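Local coordinates for protein alpha-rhamnosidase (Dictyoglomus thermophilum, PDB 6I60) that probably hydrolyses terminal non-reducing alpha-L-rhamnose residues from alpha-L-rhamnosides, as a multidomain glycoside hydrolase, at residues 47-52 and 138-143; 226-231 and 338-343; 602-607 and 629-634; 621-626 and 721-726. One frame throughout, in Å; residues are numbered along the deposited sequence.

Contact 1 of 4, residues 47-52 and 138-143; sequences DKKNPI and GLMNEE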
# COMPACT_ATOMS: atom_id res chain seq x y z
N ASP A 47 7.64 -17.71 -6.52
CA ASP A 47 7.61 -18.89 -5.68
C ASP A 47 6.23 -19.54 -5.62
O ASP A 47 6.13 -20.70 -5.20
CB ASP A 47 8.06 -18.55 -4.26
CG ASP A 47 9.55 -18.80 -4.04
OD1 ASP A 47 10.02 -18.65 -2.90
OD2 ASP A 47 10.24 -19.15 -5.03
N LYS A 48 5.19 -18.83 -6.04
CA LYS A 48 3.85 -19.41 -6.11
C LYS A 48 3.83 -20.52 -7.15
O LYS A 48 4.18 -20.29 -8.32
CB LYS A 48 2.83 -18.33 -6.45
CG LYS A 48 1.89 -17.97 -5.32
CD LYS A 48 0.62 -17.32 -5.84
CE LYS A 48 -0.46 -17.28 -4.76
NZ LYS A 48 0.00 -16.58 -3.53
N LYS A 49 3.43 -21.73 -6.74
CA LYS A 49 3.35 -22.84 -7.68
C LYS A 49 2.29 -22.59 -8.75
O LYS A 49 2.42 -23.08 -9.88
CB LYS A 49 3.05 -24.14 -6.93
CG LYS A 49 4.09 -24.50 -5.88
CD LYS A 49 5.16 -25.41 -6.44
CE LYS A 49 6.22 -25.73 -5.39
NZ LYS A 49 5.69 -26.59 -4.29
N ASN A 50 1.24 -21.83 -8.41
CA ASN A 50 0.19 -21.45 -9.35
C ASN A 50 0.10 -19.93 -9.38
O ASN A 50 -0.78 -19.34 -8.74
CB ASN A 50 -1.15 -22.08 -8.97
CG ASN A 50 -1.07 -23.58 -8.82
OD1 ASN A 50 -0.47 -24.09 -7.88
ND2 ASN A 50 -1.67 -24.30 -9.76
N PRO A 51 0.99 -19.26 -10.11
CA PRO A 51 0.95 -17.80 -10.18
C PRO A 51 -0.28 -17.31 -10.94
O PRO A 51 -1.02 -18.07 -11.57
CB PRO A 51 2.24 -17.43 -10.92
CG PRO A 51 2.59 -18.66 -11.70
CD PRO A 51 2.13 -19.82 -10.87
N ILE A 52 -0.49 -16.00 -10.87
CA ILE A 52 -1.63 -15.34 -11.50
C ILE A 52 -1.17 -14.65 -12.77
O ILE A 52 -0.17 -13.91 -12.76
CB ILE A 52 -2.29 -14.34 -10.53
CG1 ILE A 52 -2.72 -15.04 -9.24
CG2 ILE A 52 -3.48 -13.66 -11.20
CD1 ILE A 52 -3.94 -15.93 -9.40
N GLY A 138 11.93 -18.68 -8.34
CA GLY A 138 12.99 -18.52 -7.38
C GLY A 138 13.46 -19.86 -6.90
O GLY A 138 13.60 -20.78 -7.67
N LEU A 139 13.63 -20.01 -5.59
CA LEU A 139 14.09 -21.26 -5.01
C LEU A 139 12.99 -22.24 -4.82
O LEU A 139 13.24 -23.38 -4.57
CB LEU A 139 14.80 -21.06 -3.69
CG LEU A 139 16.25 -20.70 -3.90
CD1 LEU A 139 17.10 -21.27 -2.81
CD2 LEU A 139 16.72 -21.24 -5.22
N MET A 140 11.77 -21.75 -4.90
CA MET A 140 10.56 -22.50 -4.86
C MET A 140 10.33 -23.29 -3.64
O MET A 140 10.62 -24.47 -3.57
CB MET A 140 10.41 -23.37 -6.09
CG MET A 140 10.10 -22.59 -7.33
SD MET A 140 8.38 -22.78 -7.73
CE MET A 140 8.28 -24.55 -7.71
N ASN A 141 9.72 -22.61 -2.70
CA ASN A 141 9.34 -23.20 -1.46
C ASN A 141 10.49 -23.95 -0.80
O ASN A 141 10.40 -25.15 -0.62
CB ASN A 141 8.09 -24.10 -1.63
CG ASN A 141 6.96 -23.43 -2.43
OD1 ASN A 141 7.16 -22.84 -3.48
ND2 ASN A 141 5.74 -23.56 -1.92
N GLU A 142 11.57 -23.24 -0.49
CA GLU A 142 12.69 -23.78 0.25
C GLU A 142 13.19 -25.12 -0.26
O GLU A 142 13.52 -26.02 0.53
CB GLU A 142 12.24 -23.89 1.69
CG GLU A 142 13.31 -24.12 2.72
CD GLU A 142 12.72 -24.13 4.10
OE1 GLU A 142 12.05 -23.15 4.44
OE2 GLU A 142 12.89 -25.13 4.82
N GLU A 143 13.26 -25.25 -1.58
CA GLU A 143 13.65 -26.49 -2.25
C GLU A 143 15.13 -26.76 -1.99
O GLU A 143 16.00 -26.49 -2.81
CB GLU A 143 13.36 -26.39 -3.75
CG GLU A 143 12.26 -27.34 -4.22
CD GLU A 143 12.78 -28.73 -4.54
OE1 GLU A 143 12.07 -29.48 -5.24
OE2 GLU A 143 13.90 -29.07 -4.10
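D47 meets the backbone of M140 where two loops of the N-terminal immunoglobulin-like domain come together, after strands 44-46 and 133-137. These strands are parallel neighbours in its five-stranded mixed sheet, so the loops that follow them start out from the same end. Their CA atoms come nearest at D47 and M140, 4.7 Å apart. The well-packed half of the contact is built round the D47 carboxylate, which is buried although its residue sits in a loop. M140 N donates to D47 OD2 at 3.0 Å; the N-H...O angle is 142°, and the donor stands above the carboxylate plane, 48° out of it. The other oxygen, OD1, is taken by the hydroxyl of Y229, which also bonds L139 N. One phenol hydroxyl thus joins the two loops, and the two D47 oxygens serve different partners. G138 lies beside OD2, its CA 3.7 Å away, and the G138 backbone pairs with V46 and C110, carrying the sheet bonding up to the loop.

Toward solvent the contact is looser, between the partly exposed K49 and the exposed N141. The N141 side chain lies next to the outer part of K49, and K49 NZ makes a long, weak ion pair with E106. M140 bridges the two halves: its chain bends at chi2 and chi3, which brings the methyl against the aliphatic part of K49. There M140 CE touches the lysine chain, with K49 CD 3.5 Å from it.

Contact 2 of 4, residues 226-231 and 338-343; sequences RVLYTV and YSEIYP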
# COMPACT_ATOMS: atom_id res chain seq x y z
N ARG A 226 7.60 -16.37 8.83
CA ARG A 226 7.95 -16.30 7.41
C ARG A 226 9.03 -15.24 7.22
O ARG A 226 8.98 -14.19 7.86
CB ARG A 226 6.72 -15.97 6.55
CG ARG A 226 7.01 -15.10 5.35
CD ARG A 226 5.79 -15.02 4.46
NE ARG A 226 4.61 -14.69 5.24
CZ ARG A 226 3.76 -13.72 4.92
NH1 ARG A 226 3.95 -12.99 3.83
NH2 ARG A 226 2.72 -13.49 5.71
N VAL A 227 9.98 -15.53 6.34
CA VAL A 227 11.04 -14.60 5.98
C VAL A 227 11.07 -14.49 4.46
O VAL A 227 11.34 -15.48 3.77
CB VAL A 227 12.42 -15.05 6.50
CG1 VAL A 227 13.51 -14.11 6.01
CG2 VAL A 227 12.41 -15.12 8.03
N LEU A 228 10.79 -13.29 3.94
CA LEU A 228 10.79 -13.07 2.50
C LEU A 228 12.22 -12.82 2.02
O LEU A 228 12.84 -11.84 2.42
CB LEU A 228 9.89 -11.90 2.13
CG LEU A 228 8.53 -11.81 2.81
CD1 LEU A 228 7.94 -10.42 2.62
CD2 LEU A 228 7.59 -12.87 2.25
N TYR A 229 12.72 -13.71 1.17
CA TYR A 229 14.04 -13.53 0.57
C TYR A 229 13.89 -12.87 -0.80
O TYR A 229 12.85 -12.97 -1.46
CB TYR A 229 14.78 -14.86 0.45
CG TYR A 229 14.24 -15.80 -0.60
CD1 TYR A 229 13.19 -16.66 -0.32
CD2 TYR A 229 14.79 -15.84 -1.88
CE1 TYR A 229 12.69 -17.53 -1.27
CE2 TYR A 229 14.30 -16.71 -2.84
CZ TYR A 229 13.25 -17.55 -2.53
OH TYR A 229 12.76 -18.41 -3.49
N THR A 230 14.95 -12.19 -1.23
CA THR A 230 14.99 -11.50 -2.51
C THR A 230 15.99 -12.18 -3.44
O THR A 230 17.07 -12.60 -3.01
CB THR A 230 15.37 -10.03 -2.32
OG1 THR A 230 14.51 -9.43 -1.34
CG2 THR A 230 15.24 -9.27 -3.63
N VAL A 231 15.62 -12.30 -4.71
CA VAL A 231 16.48 -12.88 -5.74
C VAL A 231 16.91 -11.76 -6.68
O VAL A 231 16.08 -10.96 -7.12
CB VAL A 231 15.77 -14.01 -6.50
CG1 VAL A 231 14.39 -13.57 -6.92
CG2 VAL A 231 16.59 -14.41 -7.72
N TYR A 338 10.09 -17.56 1.83
CA TYR A 338 9.25 -17.42 0.66
C TYR A 338 9.71 -16.21 -0.15
O TYR A 338 10.46 -15.36 0.33
CB TYR A 338 7.78 -17.27 1.06
CG TYR A 338 6.78 -17.65 -0.01
CD1 TYR A 338 6.65 -18.97 -0.43
CD2 TYR A 338 5.95 -16.69 -0.58
CE1 TYR A 338 5.73 -19.32 -1.40
CE2 TYR A 338 5.02 -17.04 -1.55
CZ TYR A 338 4.92 -18.35 -1.96
OH TYR A 338 4.00 -18.69 -2.92
N SER A 339 9.24 -16.13 -1.39
CA SER A 339 9.55 -15.02 -2.29
C SER A 339 8.25 -14.50 -2.89
O SER A 339 7.75 -15.05 -3.88
CB SER A 339 10.53 -15.45 -3.38
OG SER A 339 10.86 -14.35 -4.22
N GLU A 340 7.71 -13.44 -2.30
CA GLU A 340 6.49 -12.82 -2.79
C GLU A 340 6.83 -11.74 -3.81
O GLU A 340 7.83 -11.04 -3.67
CB GLU A 340 5.68 -12.23 -1.64
CG GLU A 340 5.16 -13.26 -0.65
CD GLU A 340 3.84 -12.85 -0.04
OE1 GLU A 340 3.71 -12.91 1.21
OE2 GLU A 340 2.92 -12.47 -0.80
N ILE A 341 5.99 -11.62 -4.83
CA ILE A 341 6.14 -10.60 -5.86
C ILE A 341 5.28 -9.41 -5.46
O ILE A 341 4.05 -9.45 -5.56
CB ILE A 341 5.76 -11.14 -7.25
CG1 ILE A 341 6.38 -12.52 -7.48
CG2 ILE A 341 6.21 -10.16 -8.33
CD1 ILE A 341 7.87 -12.48 -7.77
N TYR A 342 5.93 -8.36 -4.98
CA TYR A 342 5.25 -7.16 -4.53
C TYR A 342 6.21 -5.99 -4.65
O TYR A 342 7.43 -6.19 -4.67
CB TYR A 342 4.75 -7.31 -3.08
CG TYR A 342 5.82 -7.22 -2.02
CD1 TYR A 342 6.91 -8.07 -2.03
CD2 TYR A 342 5.72 -6.29 -0.99
CE1 TYR A 342 7.89 -8.00 -1.05
CE2 TYR A 342 6.69 -6.21 -0.00
CZ TYR A 342 7.77 -7.07 -0.04
OH TYR A 342 8.74 -7.00 0.93
N PRO A 343 5.70 -4.77 -4.76
CA PRO A 343 6.58 -3.60 -4.91
C PRO A 343 7.50 -3.45 -3.72
O PRO A 343 7.04 -3.45 -2.56
CB PRO A 343 5.59 -2.43 -5.02
CG PRO A 343 4.33 -3.04 -5.51
CD PRO A 343 4.28 -4.41 -4.90
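Y338 and L228 face each other in a parallel beta bridge, by which strand 336-338 joins strand 226-233 as one edge strand of a five-stranded mixed sheet in the alpha-L-rhamnosidase N-terminal domain. Two backbone hydrogen bonds bracket L228: Y338 N to V227 O at 3.1 Å, and Y229 N to Y338 O at 2.9 Å. Beyond Y338 the chain leaves the sheet edge.

The charged part is a salt bridge between buried R226 and E340, with NH1 2.6 Å from OE1. The two side chains cross at about a right angle, and the guanidinium and carboxylate planes are 34° apart. D536 and D533 hold NE and NH2 of the same arginine, while N532 ND2 also binds OE1, so the pair is fixed against helix 524-535 and the residue just beyond it.

Apolar contacts fill in between. L228 splits its methyls: CD2 lies 3.8 Å from E340 CG, and CD1 reaches the hydroxyl end of Y342, 4.3 Å from CZ.

A CH-pi contact completes the set: with chi1 at 72°, the Y229 ring turns one face to S339 CB, which lies 3.9 Å from the ring centroid, 26° off the ring normal.

Contact 3 of 4, residues 602-607 and 629-634; sequences DYIVSF and TSTFYF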
# COMPACT_ATOMS: atom_id res chain seq x y z
N ASP A 602 -25.39 -13.17 22.23
CA ASP A 602 -26.66 -12.52 22.00
C ASP A 602 -26.56 -11.42 20.94
O ASP A 602 -27.46 -10.57 20.85
CB ASP A 602 -27.22 -11.96 23.30
CG ASP A 602 -27.55 -13.05 24.29
OD1 ASP A 602 -26.88 -13.13 25.34
OD2 ASP A 602 -28.48 -13.83 24.01
N TYR A 603 -25.61 -11.53 20.04
CA TYR A 603 -25.50 -10.62 18.89
C TYR A 603 -25.06 -9.18 19.03
O TYR A 603 -25.03 -8.49 18.06
CB TYR A 603 -26.80 -10.62 18.13
CG TYR A 603 -27.27 -11.99 17.80
CD1 TYR A 603 -28.28 -12.57 18.52
CD2 TYR A 603 -26.72 -12.71 16.78
CE1 TYR A 603 -28.73 -13.83 18.22
CE2 TYR A 603 -27.16 -13.97 16.47
CZ TYR A 603 -28.16 -14.52 17.21
OH TYR A 603 -28.61 -15.78 16.92
N ILE A 604 -24.77 -8.72 20.22
CA ILE A 604 -24.29 -7.36 20.41
C ILE A 604 -22.89 -7.50 20.99
O ILE A 604 -22.73 -7.94 22.14
CB ILE A 604 -25.21 -6.53 21.32
CG1 ILE A 604 -26.57 -6.33 20.65
CG2 ILE A 604 -24.62 -5.16 21.62
CD1 ILE A 604 -27.35 -7.60 20.46
N VAL A 605 -21.88 -7.19 20.18
CA VAL A 605 -20.49 -7.29 20.62
C VAL A 605 -20.22 -6.07 21.50
O VAL A 605 -19.97 -4.97 21.00
CB VAL A 605 -19.52 -7.38 19.45
CG1 VAL A 605 -19.50 -8.79 18.88
CG2 VAL A 605 -19.93 -6.43 18.37
N SER A 606 -20.28 -6.26 22.81
CA SER A 606 -20.01 -5.17 23.74
C SER A 606 -18.53 -4.83 23.84
O SER A 606 -18.19 -3.75 24.32
CB SER A 606 -20.56 -5.51 25.12
OG SER A 606 -19.92 -4.75 26.13
N PHE A 607 -17.65 -5.74 23.41
CA PHE A 607 -16.22 -5.50 23.51
C PHE A 607 -15.77 -4.52 22.44
O PHE A 607 -16.10 -4.68 21.26
CB PHE A 607 -15.44 -6.81 23.39
CG PHE A 607 -13.97 -6.62 23.15
CD1 PHE A 607 -13.38 -7.00 21.95
CD2 PHE A 607 -13.17 -6.05 24.13
CE1 PHE A 607 -12.03 -6.82 21.74
CE2 PHE A 607 -11.81 -5.87 23.92
CZ PHE A 607 -11.24 -6.25 22.72
N THR A 629 -20.48 0.70 16.94
CA THR A 629 -19.45 0.51 15.93
C THR A 629 -19.01 -0.95 15.85
O THR A 629 -18.76 -1.46 14.76
CB THR A 629 -18.25 1.41 16.22
OG1 THR A 629 -18.72 2.71 16.64
CG2 THR A 629 -17.39 1.58 14.98
N SER A 630 -18.94 -1.64 17.00
CA SER A 630 -18.48 -3.02 16.99
C SER A 630 -19.52 -3.94 16.35
O SER A 630 -19.18 -4.81 15.55
CB SER A 630 -18.17 -3.48 18.42
OG SER A 630 -16.83 -3.22 18.75
N THR A 631 -20.79 -3.75 16.71
CA THR A 631 -21.85 -4.53 16.08
C THR A 631 -22.02 -4.14 14.62
O THR A 631 -22.42 -4.98 13.81
CB THR A 631 -23.16 -4.33 16.85
OG1 THR A 631 -22.90 -4.43 18.26
CG2 THR A 631 -24.17 -5.39 16.46
N PHE A 632 -21.72 -2.89 14.28
CA PHE A 632 -21.74 -2.47 12.88
C PHE A 632 -20.78 -3.31 12.05
O PHE A 632 -21.12 -3.72 10.93
CB PHE A 632 -21.38 -0.98 12.78
CG PHE A 632 -21.05 -0.51 11.39
CD1 PHE A 632 -19.74 -0.47 10.95
CD2 PHE A 632 -22.05 -0.09 10.53
CE1 PHE A 632 -19.43 -0.03 9.68
CE2 PHE A 632 -21.74 0.36 9.25
CZ PHE A 632 -20.43 0.38 8.83
N TYR A 633 -19.59 -3.59 12.58
CA TYR A 633 -18.61 -4.38 11.85
C TYR A 633 -18.85 -5.88 12.00
O TYR A 633 -18.36 -6.65 11.17
CB TYR A 633 -17.20 -4.02 12.31
CG TYR A 633 -16.64 -2.81 11.57
CD1 TYR A 633 -16.21 -2.92 10.26
CD2 TYR A 633 -16.55 -1.57 12.19
CE1 TYR A 633 -15.71 -1.83 9.58
CE2 TYR A 633 -16.05 -0.47 11.52
CZ TYR A 633 -15.63 -0.60 10.21
OH TYR A 633 -15.12 0.48 9.53
N PHE A 634 -19.59 -6.30 13.02
CA PHE A 634 -20.00 -7.70 13.10
C PHE A 634 -20.99 -8.03 11.99
O PHE A 634 -20.86 -9.05 11.31
CB PHE A 634 -20.61 -8.00 14.47
CG PHE A 634 -20.96 -9.44 14.68
CD1 PHE A 634 -20.17 -10.45 14.15
CD2 PHE A 634 -22.09 -9.79 15.40
CE1 PHE A 634 -20.49 -11.78 14.34
CE2 PHE A 634 -22.42 -11.12 15.60
CZ PHE A 634 -21.62 -12.12 15.06
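V605 lays its CG2 methyl on the outside of helix 626-648, over the peptide link between S630 and T631. CG2 is 3.2 Å from S630 C and 3.3 Å from T631 N, and it also meets the side chain of S630, with CB 3.4 Å away. The methyl therefore lies on the helix backbone itself, flanked by the short side chains of S630 and T631. One turn further along, F634 CB is a more distant neighbour of the same methyl, at 4.3 Å.

T631 flanks the valine with its two branches turned to different tasks. OG1 bonds back to E627 O in the preceding turn, while CG2, anti to the backbone N, points to Y603 O at 3.6 Å. That carbonyl oxygen also stands at the edge of the F634 ring, close to its plane.

This packing belongs to the six-hairpin glycosidase domain, an (alpha/alpha)6 barrel in this family: the connection that follows helix 586-599 doubles back along the next long helix, 626-648. The ring of Y603 points on to L660 and K663 of helix 651-672. L660, with Y656 and E659, lines a pocket for 2-(2-ethoxyethoxy)ethanol, and a bound molecule of it lies about 4 Å from the Y603 side chain.

At F607 the interaction turns polar. S630 OG donates to F607 O at 3.0 Å, 20° out of the carbonyl plane.

Contact 4 of 4, residues 621-626 and 721-726; sequences PKDNSG and QTLNTL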
# COMPACT_ATOMS: atom_id res chain seq x y z
N PRO A 621 -14.41 7.68 21.98
CA PRO A 621 -15.67 8.26 21.49
C PRO A 621 -16.48 8.90 22.62
O PRO A 621 -16.61 8.35 23.71
CB PRO A 621 -16.40 7.06 20.88
CG PRO A 621 -15.32 6.09 20.55
CD PRO A 621 -14.27 6.26 21.61
N LYS A 622 -17.03 10.09 22.33
CA LYS A 622 -17.82 10.81 23.32
C LYS A 622 -19.28 10.36 23.36
O LYS A 622 -19.97 10.64 24.34
CB LYS A 622 -17.79 12.32 23.03
CG LYS A 622 -16.54 12.80 22.35
CD LYS A 622 -16.56 14.31 22.15
CE LYS A 622 -17.66 14.72 21.18
NZ LYS A 622 -17.13 15.00 19.82
N ASP A 623 -19.75 9.68 22.32
CA ASP A 623 -21.15 9.29 22.22
C ASP A 623 -21.42 7.89 22.75
O ASP A 623 -22.55 7.40 22.62
CB ASP A 623 -21.61 9.38 20.76
CG ASP A 623 -20.56 8.88 19.79
OD1 ASP A 623 -19.50 8.42 20.24
OD2 ASP A 623 -20.81 8.93 18.56
N ASN A 624 -20.41 7.23 23.33
CA ASN A 624 -20.53 5.85 23.80
C ASN A 624 -21.03 4.94 22.69
O ASN A 624 -21.96 4.14 22.86
CB ASN A 624 -21.43 5.76 25.04
CG ASN A 624 -20.72 6.17 26.31
OD1 ASN A 624 -19.62 6.72 26.26
ND2 ASN A 624 -21.34 5.90 27.45
N SER A 625 -20.41 5.08 21.52
CA SER A 625 -20.82 4.37 20.31
C SER A 625 -19.96 3.14 20.03
O SER A 625 -20.14 2.51 18.98
CB SER A 625 -20.78 5.32 19.11
OG SER A 625 -19.46 5.80 18.87
N GLY A 626 -19.03 2.80 20.92
CA GLY A 626 -18.13 1.69 20.65
C GLY A 626 -18.86 0.38 20.42
O GLY A 626 -18.50 -0.39 19.52
N GLN A 721 -23.42 12.09 15.14
CA GLN A 721 -23.31 11.75 13.73
C GLN A 721 -22.85 10.31 13.55
O GLN A 721 -23.37 9.59 12.69
CB GLN A 721 -22.36 12.72 13.02
CG GLN A 721 -22.95 14.09 12.75
CD GLN A 721 -21.89 15.09 12.33
OE1 GLN A 721 -20.79 14.72 11.92
NE2 GLN A 721 -22.22 16.38 12.43
N THR A 722 -21.87 9.89 14.35
CA THR A 722 -21.38 8.51 14.26
C THR A 722 -22.50 7.51 14.51
O THR A 722 -22.56 6.46 13.86
CB THR A 722 -20.23 8.31 15.26
OG1 THR A 722 -19.17 9.22 14.96
CG2 THR A 722 -19.70 6.88 15.20
N LEU A 723 -23.41 7.83 15.44
CA LEU A 723 -24.48 6.91 15.79
C LEU A 723 -25.52 6.75 14.68
O LEU A 723 -26.32 5.82 14.76
CB LEU A 723 -25.18 7.39 17.07
CG LEU A 723 -24.42 7.18 18.38
CD1 LEU A 723 -25.01 8.04 19.49
CD2 LEU A 723 -24.43 5.71 18.78
N ASN A 724 -25.51 7.60 13.66
CA ASN A 724 -26.54 7.56 12.64
C ASN A 724 -26.04 7.21 11.25
O ASN A 724 -26.78 6.58 10.49
CB ASN A 724 -27.27 8.91 12.58
CG ASN A 724 -28.46 8.98 13.51
OD1 ASN A 724 -28.91 7.96 14.04
ND2 ASN A 724 -28.98 10.18 13.73
N THR A 725 -24.81 7.60 10.88
CA THR A 725 -24.31 7.26 9.55
C THR A 725 -24.03 5.77 9.42
O THR A 725 -24.13 5.22 8.31
CB THR A 725 -23.04 8.05 9.23
OG1 THR A 725 -21.94 7.55 10.01
CG2 THR A 725 -23.23 9.52 9.54
N LEU A 726 -23.68 5.10 10.52
CA LEU A 726 -23.30 3.69 10.43
C LEU A 726 -24.49 2.80 10.09
O LEU A 726 -24.40 2.03 9.12
CB LEU A 726 -22.59 3.26 11.71
CG LEU A 726 -21.06 3.36 11.69
CD1 LEU A 726 -20.63 4.82 11.69
CD2 LEU A 726 -20.45 2.63 12.87
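D623 and S625 sit in a loop that turns sharply at N624, whose phi is positive (53°), before the chain enters helix 626-648. They face T722 and L723 of helix 722-729. The CA atoms come nearest at S625 and L723, 6.3 Å apart, and no hydrogen bond joins the two segments directly. Within the second segment Q721 O accepts from both N724 N and T725 N.

L723 has the largest share of the packing. Its two methyls part over the loop: CD1 lies 3.9 Å from D623 CB, and CD2 lies 3.7 Å from S625 CB, so the isobutyl group sits across both residues. L723 also touches L628 of helix 626-648. T722 fills the neighbouring place with its CB 3.4 Å from D623 OD2 and its CG2 3.8 Å from S625 OG; its side chain crosses that of D623 at about a right angle.

The loop side is stiffened from within. S625 OG donates to D623 OD1 at 3.0 Å, meeting the carboxylate from above its plane. Chi1 values of 41° for D623 and 62° for S625 bring the two groups together. D623 OD2 is held by S720 OG, which in turn bonds L723 N, so S720 links the carboxylate to the backbone of L723. The loop leading into helix 626-648 packs here on helix 722-729, within the six-hairpin glycosidase domain, an (alpha/alpha)6 barrel in this family.

In the fold
Along the chain, contact 1 closes before contact 2 opens, and both precede contacts 3 and 4, whose segments alternate. Contacts 1 and 2 have centres 10 Å apart and touch, although they belong to different domains: Y229 and S339 of the rhamnosidase N-terminal domain meet D47 and L139 of the immunoglobulin-like domain, so the two form one interdomain junction. Contacts 3 and 4, 13 Å between centres, share helix 626-648, and F632 and T629 pack on L726. They lie in the six-hairpin domain, about 37 to 46 Å from the first pair between centres. Helix 524-535 of that domain reaches across to contacts 1 and 2.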